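Local coordinates for L-isoleucine-4-hydroxylase (PDB 6LNH), which catalyses the Fe(II)- and 2-oxoglutarate-dependent hydroxylation of L-isoleucine to (4S)-4-hydroxy-L-isoleucine, at residues Ser71-Tyr75 and Leu86-Tyr92; Ile138-Lys143 and Phe245-Glu249. All coordinates share one frame. Residue numbers count along the deposited sequence, not the author numbering.

Interaction 1: Ser71-Tyr75 and Leu86-Tyr92; sequences SYSRY and LDNSNDY
At one margin of the major antiparallel sheet of this cupin-clan dioxygenase, a salt-bridge network centred on Arg74 binds the segment Leu86-Tyr92, which runs from the short strand 84-86 into a loop, to the extended strand Ser71-Tyr75. Tyr75 and Leu86 form an antiparallel non-hydrogen-bonded pair (CA-CA 4.6 Å); Leu86 CD2 lies over the Tyr75 ring face, 4.0 Å from its centroid, in a CH-pi contact. Next to this pair, Asp87 N donates to Arg74 O (3.0 Å). Asp87 OD1 accepts from Ser89 N (2.6 Å), forming an Asx turn. Strand 68-77 lies between strands 145-156 and 84-86, and the chain after 84-86 carries Arg74's partners. Arg74, chi1 p with chi2 and chi3 t, extends along this loop: NE reaches Asp87 OD2 (3.2 Å) and NH2 reaches Asp91 OD1 (2.9 Å), both salt bridges, while NH1 donates to Asp91 O (2.8 Å). Ser89 OG donates to Asp91 OD2 (3.1 Å). Tyr72 and Tyr92, both chi1 t, meet edge-to-face, the Tyr92 edge toward the Tyr72 face, centroids 5.2 Å apart and planes at 51°. Tyr92 OH hydrogen-bonds to Glu174, and the Tyr92 side chain lies about 7 Å from that of the iron ligand Asp172.

Interaction 2: Ile138-Lys143 and Phe245-Glu249; sequences IIDKSK and FSYKE
Tyr247, the residue most covered in this contact, closes strand 236-247 and points its side chain (chi1 m) toward the loop Ile138-Lys143. Its hydroxyl accepts a hydrogen bond from Asp140 N at 2.9 Å (N-H...O angle 162°), and Asp140 CB approaches the same Tyr247 OH to 3.3 Å. A side chain thus supplies the polar link that backbone pairing would give between two strands; the CA atoms of Tyr247 and Lys143 are 6.4 Å apart, and those of Phe245 and Ile139 8.0 Å.

From Asp140 the loop reverses in a type I beta turn to Lys143, whose N makes a weak hydrogen bond to Asp140 O (3.3 Å). The turn brings Lys143 back over the tyrosine. With chi1 m, chi2 t and then chi3 and chi4 p, the lysine chain curls so that its CE sits over the Tyr247 ring face, 3.6 Å from the centroid and 22° off the normal, a CH-pi contact.

Ile139 (chi1 and chi2 both m) meets the strand two residues earlier, its CD1 lying 4.0 Å from Phe245 CB. The Phe245 ring itself leads away from this loop and packs on Asp129, Thr130 and Ala133 of helix 120-134. Lys141, pointing away from the strand, hydrogen-bonds through NZ to Ile139 O (2.6 Å) and to the backbone oxygens of Phe134 and Thr136.

The arrangement is a helix-to-strand connection: a beta-turn loop between helix 120-134 and strand 145-156 packs against the end of strand 236-247, the sheet neighbour of 145-156, in the major sheet of the cupin-clan fold.

Both contacts attach loops to the same antiparallel sheet. Interaction 1 lies at its margin, on strand 68-77, and interaction 2 at the end of strand 236-247; strand 145-156 runs between these two strands and hydrogen-bonds to both. Their centres are 17 Å apart and the nearest atoms about 6 Å, so they do not touch. Interaction 1 is a surface contact, yet it is the larger (527 against 323 Å²); it is built round a salt-bridge network, with CH-pi and aromatic contacts at its ends, the latter near the iron site. Interaction 2, partly buried and farther from the metal, differs in having no salt bridge: one hydrogen bond joins its CH-pi and apolar packing.

Interaction 1: Ser71-Tyr75 and Leu86-Tyr92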
ATOM      1  N   SER C  71      19.985 -19.379  -7.039  1.00 42.51           N
ATOM      2  CA  SER C  71      21.206 -20.064  -6.650  1.00 42.15           C
ATOM      3  C   SER C  71      20.819 -21.169  -5.683  1.00 38.44           C
ATOM      4  O   SER C  71      19.815 -21.061  -4.973  1.00 35.06           O
ATOM      5  CB  SER C  71      22.219 -19.118  -5.989  1.00 37.86           C
ATOM      6  OG  SER C  71      22.838 -18.277  -6.944  1.00 38.76           O
ATOM      7  N   TYR C  72      21.604 -22.241  -5.668  1.00 38.58           N
ATOM      8  CA  TYR C  72      21.260 -23.400  -4.862  1.00 36.99           C
ATOM      9  C   TYR C  72      22.509 -23.980  -4.218  1.00 39.30           C
ATOM     10  O   TYR C  72      23.558 -24.090  -4.860  1.00 38.55           O
ATOM     11  CB  TYR C  72      20.550 -24.451  -5.730  1.00 37.59           C
ATOM     12  CG  TYR C  72      20.329 -25.810  -5.099  1.00 37.42           C
ATOM     13  CD1 TYR C  72      19.574 -25.951  -3.944  1.00 32.27           C
ATOM     14  CD2 TYR C  72      20.837 -26.960  -5.694  1.00 37.91           C
ATOM     15  CE1 TYR C  72      19.352 -27.197  -3.383  1.00 35.28           C
ATOM     16  CE2 TYR C  72      20.622 -28.209  -5.141  1.00 37.86           C
ATOM     17  CZ  TYR C  72      19.880 -28.322  -3.985  1.00 40.90           C
ATOM     18  OH  TYR C  72      19.663 -29.563  -3.431  1.00 41.16           O
ATOM     19  N   SER C  73      22.380 -24.348  -2.946  1.00 33.65           N
ATOM     20  CA  SER C  73      23.402 -25.094  -2.229  1.00 38.73           C
ATOM     21  C   SER C  73      22.693 -25.948  -1.192  1.00 38.86           C
ATOM     22  O   SER C  73      21.567 -25.651  -0.783  1.00 37.78           O
ATOM     23  CB  SER C  73      24.428 -24.168  -1.565  1.00 39.07           C
ATOM     24  OG  SER C  73      25.221 -23.503  -2.535  1.00 39.17           O
ATOM     25  N   ARG C  74      23.359 -27.016  -0.764  1.00 38.09           N
ATOM     26  CA  ARG C  74      22.743 -27.961   0.153  1.00 39.99           C
ATOM     27  C   ARG C  74      23.771 -28.497   1.136  1.00 43.69           C
ATOM     28  O   ARG C  74      24.969 -28.558   0.842  1.00 39.66           O
ATOM     29  CB  ARG C  74      22.083 -29.125  -0.602  1.00 42.28           C
ATOM     30  CG  ARG C  74      22.996 -29.832  -1.584  1.00 47.30           C
ATOM     31  CD  ARG C  74      22.355 -31.113  -2.083  1.00 50.05           C
ATOM     32  NE  ARG C  74      23.234 -31.864  -2.971  1.00 49.96           N
ATOM     33  CZ  ARG C  74      23.044 -31.986  -4.281  1.00 53.22           C
ATOM     34  NH1 ARG C  74      21.996 -31.414  -4.858  1.00 48.67           N
ATOM     35  NH2 ARG C  74      23.896 -32.690  -5.012  1.00 53.91           N
ATOM     36  N   TYR C  75      23.283 -28.890   2.306  1.00 42.60           N
ATOM     37  CA  TYR C  75      24.074 -29.574   3.315  1.00 42.78           C
ATOM     38  C   TYR C  75      23.631 -31.028   3.391  1.00 47.18           C
ATOM     39  O   TYR C  75      22.481 -31.362   3.088  1.00 47.50           O
ATOM     40  CB  TYR C  75      23.920 -28.915   4.688  1.00 42.98           C
ATOM     41  CG  TYR C  75      24.468 -27.508   4.764  1.00 47.99           C
ATOM     42  CD1 TYR C  75      25.819 -27.279   4.996  1.00 47.33           C
ATOM     43  CD2 TYR C  75      23.635 -26.408   4.612  1.00 47.36           C
ATOM     44  CE1 TYR C  75      26.325 -25.995   5.069  1.00 47.07           C
ATOM     45  CE2 TYR C  75      24.131 -25.118   4.684  1.00 52.44           C
ATOM     46  CZ  TYR C  75      25.477 -24.919   4.914  1.00 48.75           C
ATOM     47  OH  TYR C  75      25.975 -23.638   4.986  1.00 52.85           O
ATOM     48  N   LEU C  86      28.861 -28.950   3.759  1.00 54.20           N
ATOM     49  CA  LEU C  86      28.396 -28.254   2.537  1.00 47.24           C
ATOM     50  C   LEU C  86      28.738 -29.136   1.334  1.00 50.07           C
ATOM     51  O   LEU C  86      29.934 -29.338   1.080  1.00 50.85           O
ATOM     52  CB  LEU C  86      29.116 -26.906   2.447  1.00 46.33           C
ATOM     53  CG  LEU C  86      28.515 -25.901   1.469  1.00 54.68           C
ATOM     54  CD1 LEU C  86      29.131 -26.057   0.091  1.00 51.41           C
ATOM     55  CD2 LEU C  86      27.005 -26.052   1.399  1.00 46.27           C
ATOM     56  N   ASP C  87      27.721 -29.652   0.642  1.00 51.43           N
ATOM     57  CA  ASP C  87      27.953 -30.522  -0.539  1.00 52.58           C
ATOM     58  C   ASP C  87      28.666 -29.711  -1.625  1.00 54.00           C
ATOM     59  O   ASP C  87      28.324 -28.532  -1.803  1.00 53.64           O
ATOM     60  CB  ASP C  87      26.645 -31.135  -1.042  1.00 55.01           C
ATOM     61  CG  ASP C  87      26.851 -32.285  -2.010  1.00 61.21           C
ATOM     62  OD1 ASP C  87      27.868 -32.272  -2.724  1.00 66.14           O
ATOM     63  OD2 ASP C  87      25.993 -33.182  -2.040  1.00 54.62           O
ATOM     64  N   ASN C  88      29.637 -30.322  -2.306  1.00 56.40           N
ATOM     65  CA  ASN C  88      30.369 -29.619  -3.393  1.00 60.93           C
ATOM     66  C   ASN C  88      29.545 -29.732  -4.677  1.00 61.62           C
ATOM     67  O   ASN C  88      29.767 -28.932  -5.601  1.00 67.33           O
ATOM     68  CB  ASN C  88      31.803 -30.129  -3.549  1.00 63.33           C
ATOM     69  CG  ASN C  88      31.874 -31.563  -4.023  1.00 68.54           C
ATOM     70  OD1 ASN C  88      31.186 -32.432  -3.493  1.00 71.04           O
ATOM     71  ND2 ASN C  88      32.707 -31.819  -5.017  1.00 75.82           N
ATOM     72  N   SER C  89      28.633 -30.706  -4.719  1.00 61.01           N
ATOM     73  CA  SER C  89      27.736 -30.889  -5.886  1.00 70.87           C
ATOM     74  C   SER C  89      26.460 -30.077  -5.654  1.00 63.91           C
ATOM     75  O   SER C  89      26.039 -29.967  -4.488  1.00 66.39           O
ATOM     76  CB  SER C  89      27.426 -32.346  -6.087  1.00 67.82           C
ATOM     77  OG  SER C  89      27.255 -32.635  -7.464  1.00 64.47           O
ATOM     78  N   ASN C  90      25.877 -29.523  -6.719  1.00 54.04           N
ATOM     79  CA  ASN C  90      24.634 -28.726  -6.560  1.00 56.77           C
ATOM     80  C   ASN C  90      23.660 -29.069  -7.694  1.00 57.99           C
ATOM     81  O   ASN C  90      23.045 -28.144  -8.246  1.00 59.33           O
ATOM     82  CB  ASN C  90      24.925 -27.229  -6.450  1.00 49.25           C
ATOM     83  CG  ASN C  90      25.209 -26.595  -7.792  1.00 50.95           C
ATOM     84  OD1 ASN C  90      25.538 -27.289  -8.747  1.00 56.61           O
ATOM     85  ND2 ASN C  90      25.066 -25.285  -7.875  1.00 45.60           N
ATOM     86  N   ASP C  91      23.537 -30.355  -8.025  1.00 55.99           N
ATOM     87  CA  ASP C  91      22.596 -30.780  -9.092  1.00 55.07           C
ATOM     88  C   ASP C  91      21.194 -30.879  -8.487  1.00 53.01           C
ATOM     89  O   ASP C  91      21.041 -31.573  -7.468  1.00 54.14           O
ATOM     90  CB  ASP C  91      23.035 -32.094  -9.743  1.00 61.27           C
ATOM     91  CG  ASP C  91      23.707 -33.051  -8.776  1.00 69.46           C
ATOM     92  OD1 ASP C  91      23.137 -33.287  -7.695  1.00 64.10           O
ATOM     93  OD2 ASP C  91      24.795 -33.552  -9.116  1.00 80.03           O
ATOM     94  N   TYR C  92      20.221 -30.200  -9.092  1.00 49.02           N
ATOM     95  CA  TYR C  92      18.827 -30.220  -8.581  1.00 50.47           C
ATOM     96  C   TYR C  92      17.910 -30.830  -9.645  1.00 47.52           C
ATOM     97  O   TYR C  92      17.642 -30.160 -10.649  1.00 52.17           O
ATOM     98  CB  TYR C  92      18.385 -28.803  -8.208  1.00 49.31           C
ATOM     99  CG  TYR C  92      17.041 -28.718  -7.533  1.00 44.94           C
ATOM    100  CD1 TYR C  92      16.789 -29.404  -6.360  1.00 43.07           C
ATOM    101  CD2 TYR C  92      16.022 -27.952  -8.069  1.00 47.37           C
ATOM    102  CE1 TYR C  92      15.558 -29.332  -5.733  1.00 40.61           C
ATOM    103  CE2 TYR C  92      14.784 -27.868  -7.455  1.00 47.06           C
ATOM    104  CZ  TYR C  92      14.550 -28.563  -6.283  1.00 47.22           C
ATOM    105  OH  TYR C  92      13.332 -28.488  -5.674  1.00 49.12           O
TER

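Interaction 2: Ile138-Lys143 and Phe245-Glu249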
ATOM      1  N   ILE C 138       7.176 -35.838  10.695  1.00 58.02           N
ATOM      2  CA  ILE C 138       7.231 -35.967   9.241  1.00 59.27           C
ATOM      3  C   ILE C 138       8.600 -36.459   8.787  1.00 55.25           C
ATOM      4  O   ILE C 138       8.702 -37.294   7.879  1.00 55.81           O
ATOM      5  CB  ILE C 138       6.859 -34.637   8.551  1.00 57.87           C
ATOM      6  CG1 ILE C 138       5.418 -34.214   8.852  1.00 53.94           C
ATOM      7  CG2 ILE C 138       7.018 -34.753   7.053  1.00 48.64           C
ATOM      8  CD1 ILE C 138       5.227 -33.496  10.138  1.00 59.47           C
ATOM      9  N   ILE C 139       9.669 -35.966   9.401  1.00 55.28           N
ATOM     10  CA  ILE C 139      11.022 -36.277   8.954  1.00 58.20           C
ATOM     11  C   ILE C 139      11.486 -37.527   9.684  1.00 63.25           C
ATOM     12  O   ILE C 139      11.553 -37.556  10.919  1.00 60.20           O
ATOM     13  CB  ILE C 139      11.976 -35.099   9.203  1.00 58.36           C
ATOM     14  CG1 ILE C 139      11.706 -33.976   8.200  1.00 54.04           C
ATOM     15  CG2 ILE C 139      13.432 -35.552   9.125  1.00 59.59           C
ATOM     16  CD1 ILE C 139      12.126 -34.297   6.783  1.00 47.74           C
ATOM     17  N   ASP C 140      11.797 -38.566   8.916  1.00 58.15           N
ATOM     18  CA  ASP C 140      12.259 -39.827   9.476  1.00 64.12           C
ATOM     19  C   ASP C 140      13.745 -39.693   9.777  1.00 64.70           C
ATOM     20  O   ASP C 140      14.573 -39.617   8.863  1.00 61.81           O
ATOM     21  CB  ASP C 140      11.961 -40.958   8.495  1.00 67.43           C
ATOM     22  CG  ASP C 140      12.615 -42.266   8.880  1.00 70.23           C
ATOM     23  OD1 ASP C 140      12.636 -42.606  10.082  1.00 70.01           O
ATOM     24  OD2 ASP C 140      13.089 -42.967   7.962  1.00 66.46           O
ATOM     25  N   LYS C 141      14.079 -39.684  11.066  1.00 62.79           N
ATOM     26  CA  LYS C 141      15.443 -39.534  11.556  1.00 65.41           C
ATOM     27  C   LYS C 141      16.309 -40.749  11.271  1.00 65.04           C
ATOM     28  O   LYS C 141      17.474 -40.774  11.684  1.00 64.46           O
ATOM     29  CB  LYS C 141      15.418 -39.232  13.056  1.00 66.84           C
ATOM     30  CG  LYS C 141      15.471 -37.746  13.386  1.00 70.92           C
ATOM     31  CD  LYS C 141      14.376 -36.967  12.665  1.00 66.74           C
ATOM     32  CE  LYS C 141      13.192 -36.672  13.571  1.00 70.47           C
ATOM     33  NZ  LYS C 141      12.128 -35.882  12.872  1.00 61.79           N
ATOM     34  N   SER C 142      15.769 -41.760  10.601  1.00 65.05           N
ATOM     35  CA  SER C 142      16.526 -42.949  10.252  1.00 63.65           C
ATOM     36  C   SER C 142      17.072 -42.910   8.828  1.00 63.00           C
ATOM     37  O   SER C 142      17.550 -43.935   8.333  1.00 60.30           O
ATOM     38  CB  SER C 142      15.646 -44.183  10.441  1.00 67.24           C
ATOM     39  OG  SER C 142      15.985 -45.181   9.493  1.00 67.91           O
ATOM     40  N   LYS C 143      17.031 -41.756   8.161  1.00 59.59           N
ATOM     41  CA  LYS C 143      17.604 -41.615   6.828  1.00 54.87           C
ATOM     42  C   LYS C 143      18.533 -40.411   6.745  1.00 52.05           C
ATOM     43  O   LYS C 143      18.474 -39.501   7.574  1.00 48.63           O
ATOM     44  CB  LYS C 143      16.496 -41.512   5.776  1.00 56.07           C
ATOM     45  CG  LYS C 143      15.912 -42.872   5.425  1.00 58.95           C
ATOM     46  CD  LYS C 143      14.499 -42.776   4.897  1.00 60.04           C
ATOM     47  CE  LYS C 143      14.497 -42.265   3.472  1.00 61.44           C
ATOM     48  NZ  LYS C 143      14.985 -43.284   2.501  1.00 68.71           N
ATOM     49  N   PHE C 245      13.942 -29.758   3.412  1.00 40.92           N
ATOM     50  CA  PHE C 245      14.442 -30.975   4.042  1.00 42.99           C
ATOM     51  C   PHE C 245      13.912 -32.185   3.283  1.00 42.58           C
ATOM     52  O   PHE C 245      12.696 -32.401   3.225  1.00 41.28           O
ATOM     53  CB  PHE C 245      14.039 -31.018   5.519  1.00 43.71           C
ATOM     54  CG  PHE C 245      14.588 -29.870   6.320  1.00 47.45           C
ATOM     55  CD1 PHE C 245      14.035 -28.602   6.217  1.00 41.25           C
ATOM     56  CD2 PHE C 245      15.676 -30.053   7.155  1.00 48.28           C
ATOM     57  CE1 PHE C 245      14.549 -27.544   6.936  1.00 38.38           C
ATOM     58  CE2 PHE C 245      16.193 -28.997   7.879  1.00 42.88           C
ATOM     59  CZ  PHE C 245      15.628 -27.741   7.769  1.00 44.49           C
ATOM     60  N   SER C 246      14.825 -32.967   2.702  1.00 37.94           N
ATOM     61  CA  SER C 246      14.477 -34.185   1.980  1.00 40.98           C
ATOM     62  C   SER C 246      15.555 -35.241   2.201  1.00 43.18           C
ATOM     63  O   SER C 246      16.623 -34.968   2.756  1.00 40.80           O
ATOM     64  CB  SER C 246      14.267 -33.912   0.485  1.00 34.62           C
ATOM     65  OG  SER C 246      15.451 -33.426  -0.118  1.00 41.06           O
ATOM     66  N   TYR C 247      15.253 -36.465   1.770  1.00 38.46           N
ATOM     67  CA  TYR C 247      16.117 -37.621   1.987  1.00 45.51           C
ATOM     68  C   TYR C 247      17.189 -37.734   0.912  1.00 42.16           C
ATOM     69  O   TYR C 247      16.950 -37.425  -0.259  1.00 45.67           O
ATOM     70  CB  TYR C 247      15.293 -38.907   2.010  1.00 43.71           C
ATOM     71  CG  TYR C 247      14.232 -38.902   3.072  1.00 46.94           C
ATOM     72  CD1 TYR C 247      14.554 -38.611   4.387  1.00 45.47           C
ATOM     73  CD2 TYR C 247      12.907 -39.184   2.764  1.00 45.82           C
ATOM     74  CE1 TYR C 247      13.592 -38.603   5.371  1.00 51.79           C
ATOM     75  CE2 TYR C 247      11.934 -39.179   3.744  1.00 49.94           C
ATOM     76  CZ  TYR C 247      12.284 -38.886   5.046  1.00 50.06           C
ATOM     77  OH  TYR C 247      11.324 -38.878   6.029  1.00 57.45           O
ATOM     78  N   LYS C 248      18.380 -38.177   1.327  1.00 40.97           N
ATOM     79  CA  LYS C 248      19.500 -38.322   0.399  1.00 46.33           C
ATOM     80  C   LYS C 248      19.292 -39.469  -0.586  1.00 49.36           C
ATOM     81  O   LYS C 248      19.684 -39.368  -1.755  1.00 51.71           O
ATOM     82  CB  LYS C 248      20.796 -38.544   1.173  1.00 46.27           C
ATOM     83  CG  LYS C 248      22.044 -38.438   0.321  1.00 40.43           C
ATOM     84  CD  LYS C 248      23.274 -38.243   1.182  1.00 47.80           C
ATOM     85  CE  LYS C 248      24.484 -37.915   0.327  1.00 47.68           C
ATOM     86  NZ  LYS C 248      24.930 -39.100  -0.455  1.00 48.26           N
ATOM     87  N   GLU C 249      18.671 -40.556  -0.144  1.00 46.75           N
ATOM     88  CA  GLU C 249      18.415 -41.697  -1.026  1.00 60.01           C
ATOM     89  C   GLU C 249      17.315 -42.596  -0.473  1.00 61.46           C
ATOM     90  O   GLU C 249      16.133 -42.399  -0.762  1.00 57.39           O
ATOM     91  CB  GLU C 249      19.707 -42.506  -1.215  1.00 53.37           C
ATOM     92  CG  GLU C 249      19.957 -43.028  -2.623  1.00 67.21           C
ATOM     93  CD  GLU C 249      20.988 -44.145  -2.650  1.00 74.95           C
ATOM     94  OE1 GLU C 249      20.988 -44.981  -1.721  1.00 78.48           O
ATOM     95  OE2 GLU C 249      21.802 -44.184  -3.598  1.00 64.80           O
TER